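Long-range contacts in UBP3-associated protein BRE5 (Saccharomyces cerevisiae, PDB 2QIY), which partners the deubiquitinase UBP3 as its cofactor in cleaving ubiquitin, here represented by its NTF2-like domain bound to a UBP3 chain: residues Ile14-Leu19 with Ile104-Ala108; Lys56-Leu60 with Thr117-Lys121. The contacts are given in a common frame with arbitrary orientation. Numbering follows the deposited sequence.

Contact 1: Ile14-Leu19 with Ile104-Ala108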
ATOM      1  N   ILE A  14       4.079 -17.965  -4.174  1.00 31.34           N
ATOM      2  CA  ILE A  14       5.195 -17.161  -4.652  1.00 30.70           C
ATOM      3  C   ILE A  14       5.263 -15.795  -3.961  1.00 29.80           C
ATOM      4  O   ILE A  14       6.360 -15.308  -3.679  1.00 29.75           O
ATOM      5  CB  ILE A  14       5.391 -17.112  -6.223  1.00 31.12           C
ATOM      6  CG1 ILE A  14       5.002 -15.768  -6.854  1.00 31.40           C
ATOM      7  CG2 ILE A  14       4.896 -18.409  -6.922  1.00 30.80           C
ATOM      8  CD1 ILE A  14       3.533 -15.577  -7.066  1.00 36.30           C
ATOM      9  N   CYS A  15       4.104 -15.212  -3.643  1.00 29.11           N
ATOM     10  CA  CYS A  15       4.086 -13.922  -2.922  1.00 28.44           C
ATOM     11  C   CYS A  15       4.666 -14.047  -1.522  1.00 28.61           C
ATOM     12  O   CYS A  15       5.431 -13.195  -1.089  1.00 27.98           O
ATOM     13  CB  CYS A  15       2.679 -13.351  -2.829  1.00 28.02           C
ATOM     14  SG  CYS A  15       2.034 -12.842  -4.404  1.00 29.42           S
ATOM     15  N   PHE A  16       4.309 -15.123  -0.824  1.00 28.79           N
ATOM     16  CA  PHE A  16       4.797 -15.315   0.528  1.00 29.66           C
ATOM     17  C   PHE A  16       6.307 -15.559   0.520  1.00 28.83           C
ATOM     18  O   PHE A  16       7.038 -14.934   1.309  1.00 29.11           O
ATOM     19  CB  PHE A  16       4.046 -16.444   1.228  1.00 30.87           C
ATOM     20  CG  PHE A  16       4.392 -16.581   2.678  1.00 34.10           C
ATOM     21  CD1 PHE A  16       3.687 -15.868   3.643  1.00 36.63           C
ATOM     22  CD2 PHE A  16       5.423 -17.436   3.083  1.00 37.86           C
ATOM     23  CE1 PHE A  16       4.002 -15.999   4.999  1.00 38.26           C
ATOM     24  CE2 PHE A  16       5.749 -17.578   4.434  1.00 39.27           C
ATOM     25  CZ  PHE A  16       5.037 -16.857   5.397  1.00 37.80           C
ATOM     26  N   ALA A  17       6.768 -16.414  -0.397  1.00 28.22           N
ATOM     27  CA  ALA A  17       8.200 -16.686  -0.573  1.00 26.70           C
ATOM     28  C   ALA A  17       8.953 -15.432  -0.990  1.00 26.11           C
ATOM     29  O   ALA A  17      10.039 -15.155  -0.465  1.00 25.41           O
ATOM     30  CB  ALA A  17       8.435 -17.814  -1.586  1.00 27.19           C
ATOM     31  N   PHE A  18       8.380 -14.675  -1.921  1.00 24.79           N
ATOM     32  CA  PHE A  18       9.015 -13.441  -2.356  1.00 24.20           C
ATOM     33  C   PHE A  18       9.300 -12.505  -1.187  1.00 24.34           C
ATOM     34  O   PHE A  18      10.411 -11.976  -1.051  1.00 23.75           O
ATOM     35  CB  PHE A  18       8.190 -12.668  -3.392  1.00 23.93           C
ATOM     36  CG  PHE A  18       8.737 -11.307  -3.620  1.00 23.57           C
ATOM     37  CD1 PHE A  18       8.190 -10.209  -2.966  1.00 23.71           C
ATOM     38  CD2 PHE A  18       9.893 -11.137  -4.384  1.00 25.01           C
ATOM     39  CE1 PHE A  18       8.756  -8.941  -3.111  1.00 21.64           C
ATOM     40  CE2 PHE A  18      10.478  -9.873  -4.535  1.00 23.44           C
ATOM     41  CZ  PHE A  18       9.900  -8.767  -3.895  1.00 23.03           C
ATOM     42  N   LEU A  19       8.286 -12.267  -0.363  1.00 24.41           N
ATOM     43  CA  LEU A  19       8.418 -11.289   0.714  1.00 25.13           C
ATOM     44  C   LEU A  19       9.412 -11.792   1.740  1.00 25.26           C
ATOM     45  O   LEU A  19      10.273 -11.042   2.203  1.00 25.39           O
ATOM     46  CB  LEU A  19       7.069 -11.068   1.382  1.00 24.32           C
ATOM     47  CG  LEU A  19       6.122  -9.893   1.109  1.00 28.23           C
ATOM     48  CD1 LEU A  19       6.565  -8.825   0.097  1.00 23.38           C
ATOM     49  CD2 LEU A  19       4.687 -10.328   0.982  1.00 25.16           C
ATOM     50  N   ILE A 104       2.906  -9.687 -11.214  1.00 19.21           N
ATOM     51  CA  ILE A 104       2.209  -9.799  -9.937  1.00 19.89           C
ATOM     52  C   ILE A 104       2.359  -8.513  -9.135  1.00 20.23           C
ATOM     53  O   ILE A 104       3.466  -8.039  -8.922  1.00 20.38           O
ATOM     54  CB  ILE A 104       2.733 -10.990  -9.091  1.00 20.22           C
ATOM     55  CG1 ILE A 104       2.752 -12.282  -9.913  1.00 21.78           C
ATOM     56  CG2 ILE A 104       1.869 -11.157  -7.812  1.00 20.97           C
ATOM     57  CD1 ILE A 104       3.576 -13.385  -9.289  1.00 23.58           C
ATOM     58  N   LEU A 105       1.226  -7.962  -8.710  1.00 20.84           N
ATOM     59  CA  LEU A 105       1.145  -6.816  -7.790  1.00 21.60           C
ATOM     60  C   LEU A 105       1.005  -7.353  -6.385  1.00 21.50           C
ATOM     61  O   LEU A 105       0.087  -8.132  -6.118  1.00 21.49           O
ATOM     62  CB  LEU A 105      -0.129  -6.015  -8.110  1.00 21.86           C
ATOM     63  CG  LEU A 105      -0.336  -4.518  -7.789  1.00 26.48           C
ATOM     64  CD1 LEU A 105      -1.801  -4.093  -7.524  1.00 23.68           C
ATOM     65  CD2 LEU A 105       0.697  -3.813  -6.887  1.00 22.91           C
ATOM     66  N   ILE A 106       1.911  -6.948  -5.484  1.00 21.22           N
ATOM     67  CA  ILE A 106       1.872  -7.383  -4.102  1.00 22.04           C
ATOM     68  C   ILE A 106       1.789  -6.166  -3.170  1.00 22.43           C
ATOM     69  O   ILE A 106       2.528  -5.205  -3.337  1.00 22.63           O
ATOM     70  CB  ILE A 106       3.131  -8.233  -3.724  1.00 21.80           C
ATOM     71  CG1 ILE A 106       3.285  -9.423  -4.667  1.00 22.24           C
ATOM     72  CG2 ILE A 106       3.056  -8.689  -2.264  1.00 22.53           C
ATOM     73  CD1 ILE A 106       4.609 -10.229  -4.459  1.00 24.04           C
ATOM     74  N   MET A 107       0.903  -6.207  -2.186  1.00 22.80           N
ATOM     75  CA  MET A 107       0.971  -5.183  -1.129  1.00 24.47           C
ATOM     76  C   MET A 107       1.148  -5.854   0.213  1.00 23.01           C
ATOM     77  O   MET A 107       0.428  -6.815   0.523  1.00 22.38           O
ATOM     78  CB  MET A 107      -0.318  -4.388  -1.031  1.00 24.50           C
ATOM     79  CG  MET A 107      -0.646  -3.498  -2.147  1.00 29.77           C
ATOM     80  SD  MET A 107      -2.256  -2.809  -1.683  1.00 34.45           S
ATOM     81  CE  MET A 107      -1.763  -1.679  -0.423  1.00 26.96           C
ATOM     82  N   ALA A 108       2.080  -5.343   1.018  1.00 22.79           N
ATOM     83  CA  ALA A 108       2.328  -5.887   2.346  1.00 23.31           C
ATOM     84  C   ALA A 108       2.131  -4.777   3.365  1.00 22.46           C
ATOM     85  O   ALA A 108       2.383  -3.604   3.066  1.00 23.62           O
ATOM     86  CB  ALA A 108       3.732  -6.402   2.415  1.00 23.68           C
TER
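Ile106 is the centre of this helix-on-sheet contact: the helix covers 81 Å² of Ile106 and 45 Å² of Ile104, and the strand in turn covers 44 Å² each of Cys15 and Leu19. Its CA-to-CB bond points toward the helix, and three helix residues meet its side chain. Cys15 SG lies 3.7 Å from Ile106 CG1, Phe18 CD1 lies 3.9 Å from Ile106 CD1, and Leu19 CD2 lies 4.0 Å from Ile106 CG2. These distances indicate van der Waals packing of apolar groups. Cys15 also reaches Ile104, with SG 3.8 Å from Ile104 CG2, so its sulphur bridges two successive inward residues of the strand. Leu19, one helical turn on, extends the contact to Ala108, its CD2 4.3 Å from Ala108 CB. The spacing follows from secondary structure: Cys15 and Leu19 are joined by the i to i+4 bond from Leu19 N to Cys15 O (3.1 Å), while Leu105 and Met107 point away from the helix. The segment axes approach to 10.0 Å and cross at -59°, so the helix lies obliquely over the strand. In this NTF2-like fold, helix 11-28 thereby packs on the curved sheet, Cys15 also touching Phe94 of strand 85-97 and Phe18 meeting Phe126 of strand 120-130 edge-to-face; beyond the sheet, Leu105 and Met107 pack against the second BRE5 subunit.

Contact 2: Lys56-Leu60 with Thr117-Lys121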
ATOM      1  N   LYS A  56       8.416  11.497  19.461  1.00 34.26           N
ATOM      2  CA  LYS A  56       9.108  11.788  18.233  1.00 32.76           C
ATOM      3  C   LYS A  56       8.322  11.188  17.055  1.00 31.96           C
ATOM      4  O   LYS A  56       7.207  10.652  17.212  1.00 31.63           O
ATOM      5  CB  LYS A  56      10.563  11.283  18.271  1.00 32.61           C
ATOM      6  CG  LYS A  56      10.707   9.767  18.243  1.00 34.28           C
ATOM      7  CD  LYS A  56      12.005   9.335  17.582  1.00 37.44           C
ATOM      8  CE  LYS A  56      12.010   7.823  17.337  1.00 39.95           C
ATOM      9  NZ  LYS A  56      13.360   7.204  17.598  1.00 39.79           N
ATOM     10  N   ASP A  57       8.915  11.298  15.875  1.00 30.94           N
ATOM     11  CA  ASP A  57       8.254  10.961  14.624  1.00 30.78           C
ATOM     12  C   ASP A  57       7.914   9.493  14.551  1.00 29.38           C
ATOM     13  O   ASP A  57       8.762   8.646  14.798  1.00 29.25           O
ATOM     14  CB  ASP A  57       9.166  11.281  13.437  1.00 31.51           C
ATOM     15  CG  ASP A  57       9.573  12.749  13.365  1.00 34.50           C
ATOM     16  OD1 ASP A  57      10.513  13.051  12.581  1.00 36.17           O
ATOM     17  OD2 ASP A  57       8.961  13.596  14.060  1.00 37.92           O
ATOM     18  N   ASP A  58       6.679   9.183  14.186  1.00 27.88           N
ATOM     19  CA  ASP A  58       6.353   7.789  13.990  1.00 27.69           C
ATOM     20  C   ASP A  58       6.225   7.466  12.511  1.00 26.18           C
ATOM     21  O   ASP A  58       5.734   6.406  12.138  1.00 26.26           O
ATOM     22  CB  ASP A  58       5.135   7.382  14.812  1.00 27.54           C
ATOM     23  CG  ASP A  58       3.826   7.939  14.267  1.00 29.04           C
ATOM     24  OD1 ASP A  58       2.781   7.408  14.696  1.00 30.26           O
ATOM     25  OD2 ASP A  58       3.842   8.864  13.413  1.00 29.06           O
ATOM     26  N   VAL A  59       6.694   8.389  11.667  1.00 25.95           N
ATOM     27  CA  VAL A  59       6.924   8.063  10.263  1.00 25.07           C
ATOM     28  C   VAL A  59       8.354   8.431   9.858  1.00 24.18           C
ATOM     29  O   VAL A  59       9.038   9.205  10.544  1.00 24.25           O
ATOM     30  CB  VAL A  59       5.927   8.763   9.306  1.00 25.41           C
ATOM     31  CG1 VAL A  59       4.485   8.338   9.599  1.00 24.61           C
ATOM     32  CG2 VAL A  59       6.092  10.304   9.363  1.00 24.06           C
ATOM     33  N   LEU A  60       8.802   7.863   8.747  1.00 23.80           N
ATOM     34  CA  LEU A  60      10.122   8.190   8.230  1.00 23.20           C
ATOM     35  C   LEU A  60       9.956   8.675   6.811  1.00 23.24           C
ATOM     36  O   LEU A  60       9.015   8.246   6.120  1.00 23.25           O
ATOM     37  CB  LEU A  60      11.030   6.960   8.222  1.00 22.55           C
ATOM     38  CG  LEU A  60      11.305   6.363   9.608  1.00 23.68           C
ATOM     39  CD1 LEU A  60      11.932   5.018   9.427  1.00 23.66           C
ATOM     40  CD2 LEU A  60      12.190   7.254  10.453  1.00 24.74           C
ATOM     41  N   THR A 117      15.424   0.424  17.740  1.00 22.01           N
ATOM     42  CA  THR A 117      14.530   1.553  17.451  1.00 21.86           C
ATOM     43  C   THR A 117      13.086   1.220  17.797  1.00 21.16           C
ATOM     44  O   THR A 117      12.744   0.042  17.942  1.00 20.59           O
ATOM     45  CB  THR A 117      14.548   2.005  15.968  1.00 21.22           C
ATOM     46  OG1 THR A 117      13.725   1.146  15.171  1.00 20.16           O
ATOM     47  CG2 THR A 117      15.970   2.066  15.419  1.00 22.15           C
ATOM     48  N   PRO A 118      12.221   2.253  17.919  1.00 21.14           N
ATOM     49  CA  PRO A 118      10.788   1.947  18.003  1.00 20.50           C
ATOM     50  C   PRO A 118      10.260   1.439  16.667  1.00 19.74           C
ATOM     51  O   PRO A 118      10.945   1.533  15.638  1.00 19.88           O
ATOM     52  CB  PRO A 118      10.137   3.295  18.318  1.00 21.68           C
ATOM     53  CG  PRO A 118      11.137   4.306  17.898  1.00 23.80           C
ATOM     54  CD  PRO A 118      12.490   3.704  18.010  1.00 22.02           C
ATOM     55  N   VAL A 119       9.024   0.939  16.679  1.00 18.34           N
ATOM     56  CA  VAL A 119       8.381   0.505  15.435  1.00 18.78           C
ATOM     57  C   VAL A 119       7.802   1.696  14.640  1.00 20.03           C
ATOM     58  O   VAL A 119       7.538   2.782  15.186  1.00 19.89           O
ATOM     59  CB  VAL A 119       7.228  -0.467  15.679  1.00 19.30           C
ATOM     60  CG1 VAL A 119       7.763  -1.759  16.312  1.00 19.30           C
ATOM     61  CG2 VAL A 119       6.141   0.194  16.580  1.00 19.41           C
ATOM     62  N   TYR A 120       7.604   1.427  13.345  1.00 19.89           N
ATOM     63  CA  TYR A 120       6.952   2.327  12.415  1.00 21.08           C
ATOM     64  C   TYR A 120       6.013   1.480  11.565  1.00 21.25           C
ATOM     65  O   TYR A 120       6.435   0.440  11.014  1.00 21.53           O
ATOM     66  CB  TYR A 120       7.987   2.931  11.482  1.00 22.48           C
ATOM     67  CG  TYR A 120       9.048   3.738  12.176  1.00 20.81           C
ATOM     68  CD1 TYR A 120      10.154   3.125  12.750  1.00 20.50           C
ATOM     69  CD2 TYR A 120       8.933   5.124  12.259  1.00 22.26           C
ATOM     70  CE1 TYR A 120      11.158   3.862  13.380  1.00 21.07           C
ATOM     71  CE2 TYR A 120       9.908   5.884  12.873  1.00 26.53           C
ATOM     72  CZ  TYR A 120      11.031   5.243  13.451  1.00 22.50           C
ATOM     73  OH  TYR A 120      12.000   5.979  14.102  1.00 26.45           O
ATOM     74  N   LYS A 121       4.761   1.903  11.449  1.00 22.00           N
ATOM     75  CA  LYS A 121       3.771   1.169  10.648  1.00 21.79           C
ATOM     76  C   LYS A 121       4.098   1.435   9.207  1.00 21.43           C
ATOM     77  O   LYS A 121       4.482   2.558   8.877  1.00 22.06           O
ATOM     78  CB  LYS A 121       2.382   1.719  10.883  1.00 23.35           C
ATOM     79  CG  LYS A 121       1.712   1.212  12.141  1.00 28.58           C
ATOM     80  CD  LYS A 121       0.193   1.346  11.910  1.00 31.90           C
ATOM     81  CE  LYS A 121      -0.618   0.341  12.732  1.00 30.10           C
ATOM     82  NZ  LYS A 121      -0.277  -1.082  12.525  1.00 30.86           N
TER
HETATM   83  O   HOH W   1      11.696   8.707  14.140  1.00 44.97           O
HETATM   84  O   HOH W   2       3.978   4.360  12.642  1.00 22.49           O
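Tyr120 presents one ring face to Leu60, whose CD1 sits 3.9 Å from the ring centroid and only 3° off the ring normal, the geometry of a CH-pi contact. Leu60 CG also approaches Tyr120 CE2 to 3.6 Å. The backbone of the 56-60 loop bends round the ring: Asp58 O lies at its edge, 3.4 Å from Tyr120 CD2. Two waters complete the join. The oxygen of water 1 lies 3.0 Å from Asp57 O, to which it donates, and 2.7 Å from Tyr120 OH; the oxygen of water 2 donates to Asp58 O at 2.7 Å and accepts from Lys121 N at 2.8 Å. Within the NTF2-like domain, this fastens the loop between strands 41-46 and 62-66 to Tyr120 and Lys121 of strand 120-130, beside Phe146 of strand 137-147. The site also belongs to the UBP3 interface: a basic side chain of the UBP3 chain makes a cation-pi contact with Tyr120, and Val119 O accepts a hydrogen bond from a basic UBP3 side chain. Asp58 is held separately, its OD2 bonded to Ser148 OG and its OD1 to Asn149 N.

How the contacts relate
Contacts 1 and 2 share one sheet but do not touch: their centres are about 24 Å apart and their nearest atoms about 8 Å. The connection runs through neighbouring antiparallel strands, since Ile104-Ala108 lies on strand 103-114 and Thr117-Lys121 leads into strand 120-130, which follows it in the chain. Along the sequence the four segments alternate, so the two contacts cross in sequence order within the NTF2-like domain. Contact 1 lies nearer the middle of the chain, its centre about 10 Å from the chain's centre against about 17 Å for contact 2, and it is buried where contact 2 is only partly so. UBP3 packs on Phe16 near contact 1 but reaches seven residues of contact 2.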